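Local coordinates for protein endonuclease 2 (Arabidopsis thaliana, PDB 4CXO) that cleaves RNA and single-stranded DNA, and double-stranded DNA less well, as a metal-dependent endonuclease of the S1/P1 type yielding 5'-phosphorylated products, at residues H126-V131 with H155-N160; S55-I60 with K81-A86. All coordinates share one frame; numbering follows the deposited sequence.

Contact 1. Residues H126-V131 with H155-N160. With ZN (zinc ion), chain I; TMP (thymidine-5'-phosphate), chain E.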
ATOM      1  N   HIS A 126       1.863  -0.363   2.796  1.00 16.97           N
ATOM      2  CA  HIS A 126       2.548   0.936   2.845  1.00 16.10           C
ATOM      3  C   HIS A 126       1.659   2.089   3.247  1.00 16.86           C
ATOM      4  O   HIS A 126       2.150   3.216   3.422  1.00 16.84           O
ATOM      5  CB  HIS A 126       3.219   1.243   1.493  1.00 15.55           C
ATOM      6  CG  HIS A 126       4.498   0.486   1.293  1.00 16.29           C
ATOM      7  ND1 HIS A 126       4.537  -0.817   0.853  1.00 16.72           N
ATOM      8  CD2 HIS A 126       5.778   0.841   1.531  1.00 16.10           C
ATOM      9  CE1 HIS A 126       5.792  -1.224   0.800  1.00 15.52           C
ATOM     10  NE2 HIS A 126       6.562  -0.237   1.220  1.00 16.46           N
ATOM     11  N   GLN A 127       0.360   1.845   3.385  1.00 15.89           N
ATOM     12  CA  GLN A 127      -0.532   2.903   3.859  1.00 17.26           C
ATOM     13  C   GLN A 127      -0.349   2.905   5.373  1.00 16.21           C
ATOM     14  O   GLN A 127      -0.616   1.909   6.021  1.00 17.77           O
ATOM     15  CB  GLN A 127      -1.978   2.603   3.441  1.00 18.31           C
ATOM     16  CG  GLN A 127      -2.867   3.832   3.247  1.00 18.24           C
ATOM     17  CD  GLN A 127      -3.366   4.462   4.545  1.00 18.77           C
ATOM     18  OE1 GLN A 127      -2.578   4.879   5.379  1.00 17.87           O
ATOM     19  NE2 GLN A 127      -4.680   4.591   4.685  1.00 17.04           N
ATOM     20  N   PRO A 128       0.149   4.017   5.953  1.00 16.88           N
ATOM     21  CA  PRO A 128       0.446   3.992   7.387  1.00 16.98           C
ATOM     22  C   PRO A 128      -0.701   3.525   8.279  1.00 18.12           C
ATOM     23  O   PRO A 128      -0.468   2.763   9.218  1.00 19.44           O
ATOM     24  CB  PRO A 128       0.794   5.450   7.694  1.00 17.34           C
ATOM     25  CG  PRO A 128       1.384   5.945   6.420  1.00 18.31           C
ATOM     26  CD  PRO A 128       0.588   5.276   5.334  1.00 16.69           C
ATOM     27  N   LEU A 129      -1.927   3.939   7.994  1.00 18.77           N
ATOM     28  CA  LEU A 129      -3.041   3.567   8.842  1.00 18.47           C
ATOM     29  C   LEU A 129      -3.548   2.157   8.567  1.00 19.09           C
ATOM     30  O   LEU A 129      -4.446   1.692   9.244  1.00 24.66           O
ATOM     31  CB  LEU A 129      -4.165   4.599   8.749  1.00 19.50           C
ATOM     32  CG  LEU A 129      -3.847   5.919   9.436  1.00 19.21           C
ATOM     33  CD1 LEU A 129      -4.966   6.923   9.232  1.00 19.79           C
ATOM     34  CD2 LEU A 129      -3.566   5.701  10.907  1.00 20.17           C
ATOM     35  N   HIS A 130      -2.953   1.456   7.607  1.00 19.10           N
ATOM     36  CA  HIS A 130      -3.188   0.027   7.474  1.00 17.52           C
ATOM     37  C   HIS A 130      -2.312  -0.810   8.406  1.00 19.43           C
ATOM     38  O   HIS A 130      -2.418  -2.021   8.421  1.00 21.68           O
ATOM     39  CB  HIS A 130      -2.981  -0.417   6.027  1.00 18.20           C
ATOM     40  CG  HIS A 130      -4.177  -0.188   5.171  1.00 19.09           C
ATOM     41  ND1 HIS A 130      -4.843  -1.212   4.543  1.00 19.98           N
ATOM     42  CD2 HIS A 130      -4.865   0.940   4.887  1.00 18.33           C
ATOM     43  CE1 HIS A 130      -5.882  -0.725   3.890  1.00 19.04           C
ATOM     44  NE2 HIS A 130      -5.931   0.578   4.107  1.00 18.53           N
ATOM     45  N   VAL A 131      -1.423  -0.157   9.142  1.00 19.29           N
ATOM     46  CA  VAL A 131      -0.652  -0.790  10.220  1.00 19.59           C
ATOM     47  C   VAL A 131      -0.780   0.128  11.431  1.00 23.41           C
ATOM     48  O   VAL A 131       0.085   0.968  11.704  1.00 22.33           O
ATOM     49  CB  VAL A 131       0.816  -0.983   9.821  1.00 22.49           C
ATOM     50  CG1 VAL A 131       1.563  -1.807  10.866  1.00 21.95           C
ATOM     51  CG2 VAL A 131       0.906  -1.658   8.462  1.00 22.54           C
ATOM     52  N   HIS A 155      -9.769   7.321   5.772  1.00 18.70           N
ATOM     53  CA  HIS A 155     -10.148   7.702   4.406  1.00 21.11           C
ATOM     54  C   HIS A 155      -9.297   8.849   3.878  1.00 19.38           C
ATOM     55  O   HIS A 155      -8.993   8.935   2.699  1.00 18.92           O
ATOM     56  CB  HIS A 155     -11.624   8.096   4.370  1.00 23.63           C
ATOM     57  CG  HIS A 155     -12.179   8.216   2.992  1.00 26.83           C
ATOM     58  ND1 HIS A 155     -12.192   9.404   2.297  1.00 28.98           N
ATOM     59  CD2 HIS A 155     -12.722   7.291   2.170  1.00 33.61           C
ATOM     60  CE1 HIS A 155     -12.724   9.207   1.106  1.00 27.75           C
ATOM     61  NE2 HIS A 155     -13.066   7.936   1.009  1.00 31.64           N
ATOM     62  N   ILE A 156      -8.905   9.736   4.770  1.00 17.64           N
ATOM     63  CA  ILE A 156      -8.045  10.848   4.402  1.00 18.94           C
ATOM     64  C   ILE A 156      -6.722  10.322   3.882  1.00 18.49           C
ATOM     65  O   ILE A 156      -6.226  10.806   2.873  1.00 16.87           O
ATOM     66  CB  ILE A 156      -7.888  11.821   5.584  1.00 18.97           C
ATOM     67  CG1 ILE A 156      -9.169  12.655   5.690  1.00 21.10           C
ATOM     68  CG2 ILE A 156      -6.686  12.730   5.422  1.00 19.63           C
ATOM     69  CD1 ILE A 156      -9.322  13.403   6.986  1.00 20.71           C
ATOM     70  N   TRP A 157      -6.204   9.284   4.530  1.00 18.59           N
ATOM     71  CA  TRP A 157      -4.957   8.652   4.105  1.00 18.06           C
ATOM     72  C   TRP A 157      -5.136   7.730   2.889  1.00 18.05           C
ATOM     73  O   TRP A 157      -4.277   7.685   2.001  1.00 17.41           O
ATOM     74  CB  TRP A 157      -4.289   7.965   5.306  1.00 18.86           C
ATOM     75  CG  TRP A 157      -3.572   8.975   6.126  1.00 17.55           C
ATOM     76  CD1 TRP A 157      -4.112   9.818   7.040  1.00 17.82           C
ATOM     77  CD2 TRP A 157      -2.197   9.314   6.024  1.00 17.61           C
ATOM     78  NE1 TRP A 157      -3.149  10.667   7.536  1.00 18.57           N
ATOM     79  CE2 TRP A 157      -1.957  10.369   6.930  1.00 17.79           C
ATOM     80  CE3 TRP A 157      -1.138   8.831   5.250  1.00 18.43           C
ATOM     81  CZ2 TRP A 157      -0.712  10.930   7.095  1.00 20.73           C
ATOM     82  CZ3 TRP A 157       0.103   9.399   5.411  1.00 17.98           C
ATOM     83  CH2 TRP A 157       0.306  10.441   6.329  1.00 20.26           C
ATOM     84  N   ASP A 158      -6.264   7.031   2.811  1.00 17.30           N
ATOM     85  CA  ASP A 158      -6.532   6.185   1.643  1.00 17.62           C
ATOM     86  C   ASP A 158      -6.685   7.002   0.354  1.00 17.67           C
ATOM     87  O   ASP A 158      -6.217   6.576  -0.710  1.00 18.55           O
ATOM     88  CB  ASP A 158      -7.825   5.388   1.823  1.00 17.36           C
ATOM     89  CG  ASP A 158      -7.629   4.037   2.484  1.00 19.44           C
ATOM     90  OD1 ASP A 158      -6.493   3.571   2.695  1.00 18.53           O
ATOM     91  OD2 ASP A 158      -8.673   3.419   2.791  1.00 19.14           O
ATOM     92  N   SER A 159      -7.347   8.154   0.465  1.00 19.57           N
ATOM     93  CA  SER A 159      -7.873   8.874  -0.686  1.00 18.10           C
ATOM     94  C   SER A 159      -7.772  10.389  -0.692  1.00 18.34           C
ATOM     95  O   SER A 159      -7.360  10.971  -1.692  1.00 19.50           O
ATOM     96  CB  SER A 159      -9.348   8.479  -0.881  1.00 21.39           C
ATOM     97  OG  SER A 159      -9.415   7.101  -1.208  1.00 24.50           O
ATOM     98  N   ASN A 160      -8.155  11.060   0.377  1.00 18.28           N
ATOM     99  CA  ASN A 160      -8.348  12.507   0.262  1.00 18.37           C
ATOM    100  C   ASN A 160      -7.083  13.277  -0.039  1.00 18.21           C
ATOM    101  O   ASN A 160      -7.087  14.161  -0.881  1.00 17.42           O
ATOM    102  CB  ASN A 160      -9.019  13.079   1.502  1.00 19.94           C
ATOM    103  CG  ASN A 160     -10.401  12.498   1.746  1.00 21.79           C
ATOM    104  OD1 ASN A 160     -10.560  11.541   2.482  1.00 24.60           O
ATOM    105  ND2 ASN A 160     -11.412  13.093   1.140  1.00 29.31           N
TER
HETATM  106 ZN    ZN I 452      -7.739   1.666   3.653  1.00 22.23          ZN
HETATM  107  P   TMP E 401     -14.073  -1.162   6.942  0.70 60.34           P
HETATM  108  O1P TMP E 401     -14.116  -2.665   7.041  0.70 64.80           O
HETATM  109  O2P TMP E 401     -15.047  -0.593   5.936  0.70 58.57           O
HETATM  110  O3P TMP E 401     -14.020  -0.433   8.268  0.70 59.16           O
HETATM  111  O5' TMP E 401     -12.642  -0.845   6.290  0.70 45.23           O
HETATM  112  C5' TMP E 401     -12.369   0.490   5.876  0.70 41.77           C
HETATM  113  C4' TMP E 401     -10.887   0.683   5.585  1.00 37.53           C
HETATM  114  O4' TMP E 401     -10.066   0.590   6.750  1.00 39.72           O
HETATM  115  C3' TMP E 401     -10.312  -0.379   4.680  1.00 37.87           C
HETATM  116  O3' TMP E 401      -9.310   0.313   3.950  1.00 28.38           O
HETATM  117  C2' TMP E 401      -9.667  -1.422   5.581  1.00 40.72           C
HETATM  118  C1' TMP E 401      -9.137  -0.517   6.690  1.00 38.23           C
HETATM  119  N1  TMP E 401      -9.043  -1.027   8.070  1.00 33.73           N
HETATM  120  C2  TMP E 401      -7.829  -0.887   8.793  1.00 32.94           C
HETATM  121  O2  TMP E 401      -6.812  -0.392   8.245  1.00 34.17           O
HETATM  122  N3  TMP E 401      -7.735  -1.298  10.072  1.00 32.64           N
HETATM  123  C4  TMP E 401      -8.788  -1.842  10.688  1.00 30.47           C
HETATM  124  O4  TMP E 401      -8.671  -2.213  11.868  1.00 39.42           O
HETATM  125  C5  TMP E 401     -10.079  -1.989   9.962  1.00 30.01           C
HETATM  126  C5M TMP E 401     -11.294  -2.590  10.596  1.00 35.53           C
HETATM  127  C6  TMP E 401     -10.137  -1.549   8.658  1.00 33.99           C
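His130, on a short 3-10 turn, and Asp158, on helix 153-169, meet at a zinc ion of the three-metal site of this S1/P1-type nuclease. Metal bonding comes first. His130 gives NE2 to the zinc, and Asp158 chelates it with both carboxylate oxygens, OD2 at 2.2 Å and OD1 at a longer 2.5 Å. His154, one turn earlier on the same helix, is the third protein ligand. The nucleotide thymidine-5'-phosphate adds its O3', 2.1 Å from the zinc, while its base oxygen O2 sits over the centre of one face of the His130 ring. The other ring nitrogen, ND1, is hydrogen-bonded to the carbonyl oxygen of His58, which fixes the rotation of the imidazole and would make it a somewhat stronger donor to the metal.

The hydrogen bonds run through the buried amide of Gln127. Its chain leaves with CG anti to the backbone N (chi1 -152°) and then bends at chi2, carrying the amide across to the helix. From there NE2 reaches Asp158 OD1 at 2.9 Å in an almost straight bond (178°). Asp158 OD1 lies in the Gln127 amide plane, whereas NE2 comes to it from above the carboxylate plane. The two planes stand 90° apart. OE1 takes the backbone N-H of Leu129, so both ends of the amide are held, and Gln127 acts as a second-shell residue that positions the metal-binding Asp158.

Apolar packing rests on Trp157. Pro128 leans on the six-membered ring, its CG at CZ3, Leu129 approaches the five-membered one, and NE1 of the indole is hydrogen-bonded to Tyr235 OH. Leu129 CD1 lies 3.7 Å from Trp157 CD1.

Contact 2. Residues S55-I60 with K81-A86. With ZN (zinc ion), chain H; TMP (thymidine-5'-phosphate), chain E; NAG (2-acetamido-2-deoxy-beta-D-glucopyranose), chain B; TMP (thymidine-5'-phosphate), chain G.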
ATOM      1  N   SER A  55     -10.840 -10.218   4.021  1.00 25.43           N
ATOM      2  CA  SER A  55     -11.008  -8.845   4.494  1.00 24.91           C
ATOM      3  C   SER A  55      -9.906  -8.407   5.467  1.00 22.46           C
ATOM      4  O   SER A  55      -9.342  -7.315   5.320  1.00 25.87           O
ATOM      5  CB  SER A  55     -12.391  -8.666   5.116  1.00 29.05           C
ATOM      6  OG  SER A  55     -12.567  -7.336   5.539  0.50 24.70           O
ATOM      7  N   PRO A  56      -9.561  -9.262   6.451  1.00 24.44           N
ATOM      8  CA  PRO A  56      -8.519  -8.861   7.399  1.00 24.43           C
ATOM      9  C   PRO A  56      -7.110  -8.865   6.822  1.00 24.09           C
ATOM     10  O   PRO A  56      -6.201  -8.331   7.452  1.00 23.48           O
ATOM     11  CB  PRO A  56      -8.639  -9.896   8.517  1.00 28.07           C
ATOM     12  CG  PRO A  56      -9.988 -10.536   8.319  1.00 32.22           C
ATOM     13  CD  PRO A  56     -10.161 -10.551   6.839  1.00 28.65           C
ATOM     14  N   LEU A  57      -6.940  -9.424   5.625  1.00 24.28           N
ATOM     15  CA  LEU A  57      -5.645  -9.467   4.973  1.00 22.25           C
ATOM     16  C   LEU A  57      -5.201  -8.102   4.438  1.00 22.66           C
ATOM     17  O   LEU A  57      -4.075  -7.950   4.009  1.00 20.73           O
ATOM     18  CB  LEU A  57      -5.670 -10.489   3.835  1.00 22.64           C
ATOM     19  CG  LEU A  57      -6.118 -11.882   4.250  1.00 24.98           C
ATOM     20  CD1 LEU A  57      -6.054 -12.822   3.057  1.00 24.14           C
ATOM     21  CD2 LEU A  57      -5.251 -12.391   5.394  1.00 23.80           C
ATOM     22  N   HIS A  58      -6.069  -7.103   4.484  1.00 18.93           N
ATOM     23  CA  HIS A  58      -5.692  -5.788   3.978  1.00 21.71           C
ATOM     24  C   HIS A  58      -4.923  -4.935   4.956  1.00 19.75           C
ATOM     25  O   HIS A  58      -4.385  -3.888   4.571  1.00 19.92           O
ATOM     26  CB  HIS A  58      -6.921  -5.027   3.511  1.00 21.75           C
ATOM     27  CG  HIS A  58      -7.549  -5.627   2.304  1.00 21.04           C
ATOM     28  ND1 HIS A  58      -7.542  -4.995   1.084  1.00 18.69           N
ATOM     29  CD2 HIS A  58      -8.162  -6.820   2.108  1.00 20.18           C
ATOM     30  CE1 HIS A  58      -8.148  -5.753   0.191  1.00 21.74           C
ATOM     31  NE2 HIS A  58      -8.531  -6.870   0.787  1.00 21.39           N
ATOM     32  N   TYR A  59      -4.870  -5.356   6.213  1.00 20.03           N
ATOM     33  CA  TYR A  59      -4.313  -4.495   7.256  1.00 21.49           C
ATOM     34  C   TYR A  59      -3.675  -5.270   8.403  1.00 21.54           C
ATOM     35  O   TYR A  59      -3.680  -6.508   8.424  1.00 21.41           O
ATOM     36  CB  TYR A  59      -5.400  -3.549   7.784  1.00 21.19           C
ATOM     37  CG  TYR A  59      -6.597  -4.255   8.350  1.00 23.15           C
ATOM     38  CD1 TYR A  59      -6.586  -4.750   9.649  1.00 24.46           C
ATOM     39  CD2 TYR A  59      -7.744  -4.437   7.589  1.00 24.36           C
ATOM     40  CE1 TYR A  59      -7.673  -5.424  10.172  1.00 26.67           C
ATOM     41  CE2 TYR A  59      -8.840  -5.108   8.105  1.00 27.03           C
ATOM     42  CZ  TYR A  59      -8.794  -5.597   9.396  1.00 28.18           C
ATOM     43  OH  TYR A  59      -9.866  -6.266   9.913  1.00 31.75           O
ATOM     44  N   ILE A  60      -3.122  -4.506   9.343  1.00 21.29           N
ATOM     45  CA  ILE A  60      -2.570  -5.008  10.598  1.00 21.25           C
ATOM     46  C   ILE A  60      -3.080  -4.112  11.693  1.00 23.35           C
ATOM     47  O   ILE A  60      -3.088  -2.895  11.531  1.00 23.53           O
ATOM     48  CB  ILE A  60      -1.028  -4.924  10.600  1.00 22.87           C
ATOM     49  CG1 ILE A  60      -0.450  -5.960   9.644  1.00 24.01           C
ATOM     50  CG2 ILE A  60      -0.462  -5.150  11.995  1.00 26.20           C
ATOM     51  CD1 ILE A  60       1.015  -5.768   9.298  1.00 23.61           C
ATOM     52  N   LYS A  81      -3.227 -16.884  13.547  1.00 38.77           N
ATOM     53  CA  LYS A  81      -1.918 -16.337  13.203  1.00 38.73           C
ATOM     54  C   LYS A  81      -1.721 -16.286  11.692  1.00 36.88           C
ATOM     55  O   LYS A  81      -2.120 -17.203  10.983  1.00 35.50           O
ATOM     56  CB  LYS A  81      -0.811 -17.179  13.839  1.00 43.31           C
ATOM     57  CG  LYS A  81       0.601 -16.660  13.592  1.00 44.90           C
ATOM     58  CD  LYS A  81       1.637 -17.684  14.031  0.50 46.65           C
ATOM     59  CE  LYS A  81       3.048 -17.181  13.803  0.50 44.11           C
ATOM     60  NZ  LYS A  81       3.299 -15.965  14.610  0.50 41.42           N
ATOM     61  N   GLY A  82      -1.096 -15.214  11.215  1.00 33.91           N
ATOM     62  CA  GLY A  82      -0.820 -15.041   9.791  1.00 29.38           C
ATOM     63  C   GLY A  82      -1.862 -14.243   9.019  1.00 29.42           C
ATOM     64  O   GLY A  82      -1.622 -13.837   7.877  1.00 29.56           O
ATOM     65  N   ARG A  83      -3.011 -13.986   9.622  1.00 27.19           N
ATOM     66  CA  ARG A  83      -4.102 -13.374   8.879  1.00 27.57           C
ATOM     67  C   ARG A  83      -4.068 -11.857   9.015  1.00 26.05           C
ATOM     68  O   ARG A  83      -4.865 -11.251   9.708  1.00 25.08           O
ATOM     69  CB  ARG A  83      -5.424 -13.985   9.312  1.00 31.76           C
ATOM     70  CG  ARG A  83      -5.401 -15.500   9.128  1.00 32.02           C
ATOM     71  CD  ARG A  83      -6.769 -16.079   8.836  1.00 31.96           C
ATOM     72  NE  ARG A  83      -7.309 -15.599   7.563  1.00 33.67           N
ATOM     73  CZ  ARG A  83      -7.011 -16.105   6.366  1.00 32.58           C
ATOM     74  NH1 ARG A  83      -6.162 -17.117   6.243  1.00 34.37           N
ATOM     75  NH2 ARG A  83      -7.571 -15.585   5.275  1.00 31.18           N
ATOM     76  N   CYS A  84      -3.086 -11.271   8.344  1.00 23.50           N
ATOM     77  CA  CYS A  84      -2.912  -9.831   8.279  1.00 21.90           C
ATOM     78  C   CYS A  84      -2.158  -9.576   6.985  1.00 21.24           C
ATOM     79  O   CYS A  84      -1.729 -10.521   6.323  1.00 21.54           O
ATOM     80  CB  CYS A  84      -2.121  -9.333   9.486  1.00 23.27           C
ATOM     81  SG  CYS A  84      -0.325  -9.493   9.367  1.00 24.92           S
ATOM     82  N   VAL A  85      -1.979  -8.308   6.625  1.00 20.68           N
ATOM     83  CA  VAL A  85      -1.408  -7.991   5.319  1.00 19.90           C
ATOM     84  C   VAL A  85       0.027  -8.523   5.157  1.00 20.02           C
ATOM     85  O   VAL A  85       0.415  -8.925   4.065  1.00 21.08           O
ATOM     86  CB  VAL A  85      -1.549  -6.484   4.969  1.00 19.61           C
ATOM     87  CG1 VAL A  85      -0.714  -5.611   5.877  1.00 21.41           C
ATOM     88  CG2 VAL A  85      -1.240  -6.232   3.492  1.00 20.51           C
ATOM     89  N   ALA A  86       0.805  -8.568   6.235  1.00 21.50           N
ATOM     90  CA  ALA A  86       2.147  -9.127   6.156  1.00 21.25           C
ATOM     91  C   ALA A  86       2.084 -10.607   5.864  1.00 20.56           C
ATOM     92  O   ALA A  86       2.802 -11.095   5.008  1.00 22.45           O
ATOM     93  CB  ALA A  86       2.926  -8.888   7.434  1.00 21.05           C
TER
HETATM   94 ZN    ZN H 451      -7.190  -2.992   0.378  1.00 22.71          ZN
HETATM   95  P   TMP E 401     -14.073  -1.162   6.942  0.70 60.34           P
HETATM   96  O1P TMP E 401     -14.116  -2.665   7.041  0.70 64.80           O
HETATM   97  O2P TMP E 401     -15.047  -0.593   5.936  0.70 58.57           O
HETATM   98  O3P TMP E 401     -14.020  -0.433   8.268  0.70 59.16           O
HETATM   99  O5' TMP E 401     -12.642  -0.845   6.290  0.70 45.23           O
HETATM  100  C5' TMP E 401     -12.369   0.490   5.876  0.70 41.77           C
HETATM  101  C4' TMP E 401     -10.887   0.683   5.585  1.00 37.53           C
HETATM  102  O4' TMP E 401     -10.066   0.590   6.750  1.00 39.72           O
HETATM  103  C3' TMP E 401     -10.312  -0.379   4.680  1.00 37.87           C
HETATM  104  O3' TMP E 401      -9.310   0.313   3.950  1.00 28.38           O
HETATM  105  C2' TMP E 401      -9.667  -1.422   5.581  1.00 40.72           C
HETATM  106  C1' TMP E 401      -9.137  -0.517   6.690  1.00 38.23           C
HETATM  107  N1  TMP E 401      -9.043  -1.027   8.070  1.00 33.73           N
HETATM  108  C2  TMP E 401      -7.829  -0.887   8.793  1.00 32.94           C
HETATM  109  O2  TMP E 401      -6.812  -0.392   8.245  1.00 34.17           O
HETATM  110  N3  TMP E 401      -7.735  -1.298  10.072  1.00 32.64           N
HETATM  111  C4  TMP E 401      -8.788  -1.842  10.688  1.00 30.47           C
HETATM  112  O4  TMP E 401      -8.671  -2.213  11.868  1.00 39.42           O
HETATM  113  C5  TMP E 401     -10.079  -1.989   9.962  1.00 30.01           C
HETATM  114  C5M TMP E 401     -11.294  -2.590  10.596  1.00 35.53           C
HETATM  115  C6  TMP E 401     -10.137  -1.549   8.658  1.00 33.99           C
HETATM  116  C1  NAG B   1      -3.336 -17.764   1.307  1.00 27.39           C
HETATM  117  C2  NAG B   1      -4.346 -17.269   2.365  1.00 26.56           C
HETATM  118  C3  NAG B   1      -5.528 -18.228   2.419  1.00 27.39           C
HETATM  119  C4  NAG B   1      -6.088 -18.447   1.010  1.00 28.41           C
HETATM  120  C5  NAG B   1      -4.982 -18.703  -0.022  1.00 27.06           C
HETATM  121  C6  NAG B   1      -5.513 -18.669  -1.449  1.00 27.36           C
HETATM  122  C7  NAG B   1      -3.280 -15.938   4.173  1.00 29.13           C
HETATM  123  C8  NAG B   1      -3.159 -14.814   3.231  1.00 20.81           C
HETATM  124  N2  NAG B   1      -3.825 -17.056   3.712  1.00 27.33           N
HETATM  125  O3  NAG B   1      -6.517 -17.779   3.336  1.00 28.26           O
HETATM  126  O4  NAG B   1      -6.883 -19.612   0.985  1.00 28.29           O
HETATM  127  O5  NAG B   1      -3.946 -17.749   0.056  1.00 27.65           O
HETATM  128  O6  NAG B   1      -6.226 -17.471  -1.718  1.00 28.56           O
HETATM  129  O7  NAG B   1      -2.853 -15.785   5.333  1.00 43.67           O
HETATM  130  P   TMP G 431       3.942 -18.788   5.488  1.00 52.25           P
HETATM  131  O1P TMP G 431       4.238 -18.122   4.132  1.00 36.28           O
HETATM  132  O2P TMP G 431       4.217 -20.242   5.802  1.00 52.22           O
HETATM  133  O5' TMP G 431       2.476 -18.433   6.055  1.00 48.07           O
HETATM  134  C5' TMP G 431       1.897 -17.119   6.017  1.00 43.40           C
HETATM  135  C4' TMP G 431       0.377 -17.262   6.070  1.00 47.10           C
HETATM  136  O4' TMP G 431      -0.095 -17.718   4.796  1.00 44.73           O
HETATM  137  C3' TMP G 431      -0.113 -18.285   7.096  1.00 49.21           C
HETATM  138  O3' TMP G 431      -1.262 -17.787   7.793  1.00 42.83           O
HETATM  139  C2' TMP G 431      -0.492 -19.518   6.290  1.00 48.40           C
HETATM  140  C1' TMP G 431      -0.801 -18.964   4.903  1.00 47.29           C
HETATM  141  N1  TMP G 431      -0.428 -19.862   3.794  1.00 44.17           N
HETATM  142  C2  TMP G 431      -1.420 -20.593   3.079  1.00 41.98           C
HETATM  143  O2  TMP G 431      -2.628 -20.505   3.393  1.00 48.13           O
HETATM  144  N3  TMP G 431      -1.085 -21.399   2.058  1.00 46.04           N
HETATM  145  C4  TMP G 431       0.189 -21.544   1.664  1.00 48.33           C
HETATM  146  O4  TMP G 431       0.470 -22.309   0.705  1.00 51.30           O
HETATM  147  C5  TMP G 431       1.248 -20.786   2.385  1.00 46.62           C
HETATM  148  C5M TMP G 431       2.701 -20.895   2.008  1.00 50.51           C
HETATM  149  C6  TMP G 431       0.864 -19.963   3.436  1.00 50.53           C
HETATM  150  O   HOH W   1      -5.671  -8.571  10.235  1.00 28.89           O
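Val85, the first residue of helix 85-96, sits against the 3-10 turn 55-58 that carries the zinc ligand His58, with Cys84 as the N-cap residue of that helix. Followed outward, Val85 starts crowded: its CA lies 3.0 Å from Leu57 O in a CA-H...O contact, and CB is also close to that oxygen. CG2, anti to the backbone N, stays beside Leu57 O at 3.4 Å. CG1, between the backbone N and the carbonyl carbon (chi1 67°), turns instead to Ile60, packing 3.8 Å from its CG1. The backbone is tied in as well: Val85 N donates to Tyr59 O at 3.1 Å.

Ile60 continues the apolar seam: CG1 touches the sulfur of Cys84, which is in a disulfide with Cys74, and CD1 comes up to the methyl of Ala86. At the other end, Leu57 lays CD2 over one face of the Arg83 guanidinium. The edge of that group faces an N-acetylglucosamine, whose O3 accepts from both NH1 and NH2; NH2 also binds Trp53 O. A water lies 2.8 Å from both Pro56 O and Arg83 O and links the two backbones.

The side away from the glycan belongs to the metal site and nucleotide pocket. His58 ND1 binds a zinc ion shared with Asp45, His120 and Asp124. The Tyr59 ring has the carbonyl oxygen of Pro56 over one face and, over the opposite one, the thymine of a bound thymidine-5'-phosphate, with Tyr59 CG 3.6 Å from its N3.

Both contacts are buried, but contact 1 lies nearer the middle, its centre about 8 Å from the centre of the chain, against about 13 Å for contact 2, which reaches out to a glycan and a second nucleotide. A 3-10 turn meets a helix in contact 1, a helix start and its preceding loop in contact 2; two residues bind one zinc, one binds the other. Contact 1 combines metal bonds, a polar second shell and a tryptophan packed on Pro128 and Leu129; contact 2 relies more on backbone-to-backbone contacts and apolar side chains. They join at the pairing of 58-60 with His130, where His130 O lies 2.7 Å from Ile60 N. One thymidine-5'-phosphate touches both contacts.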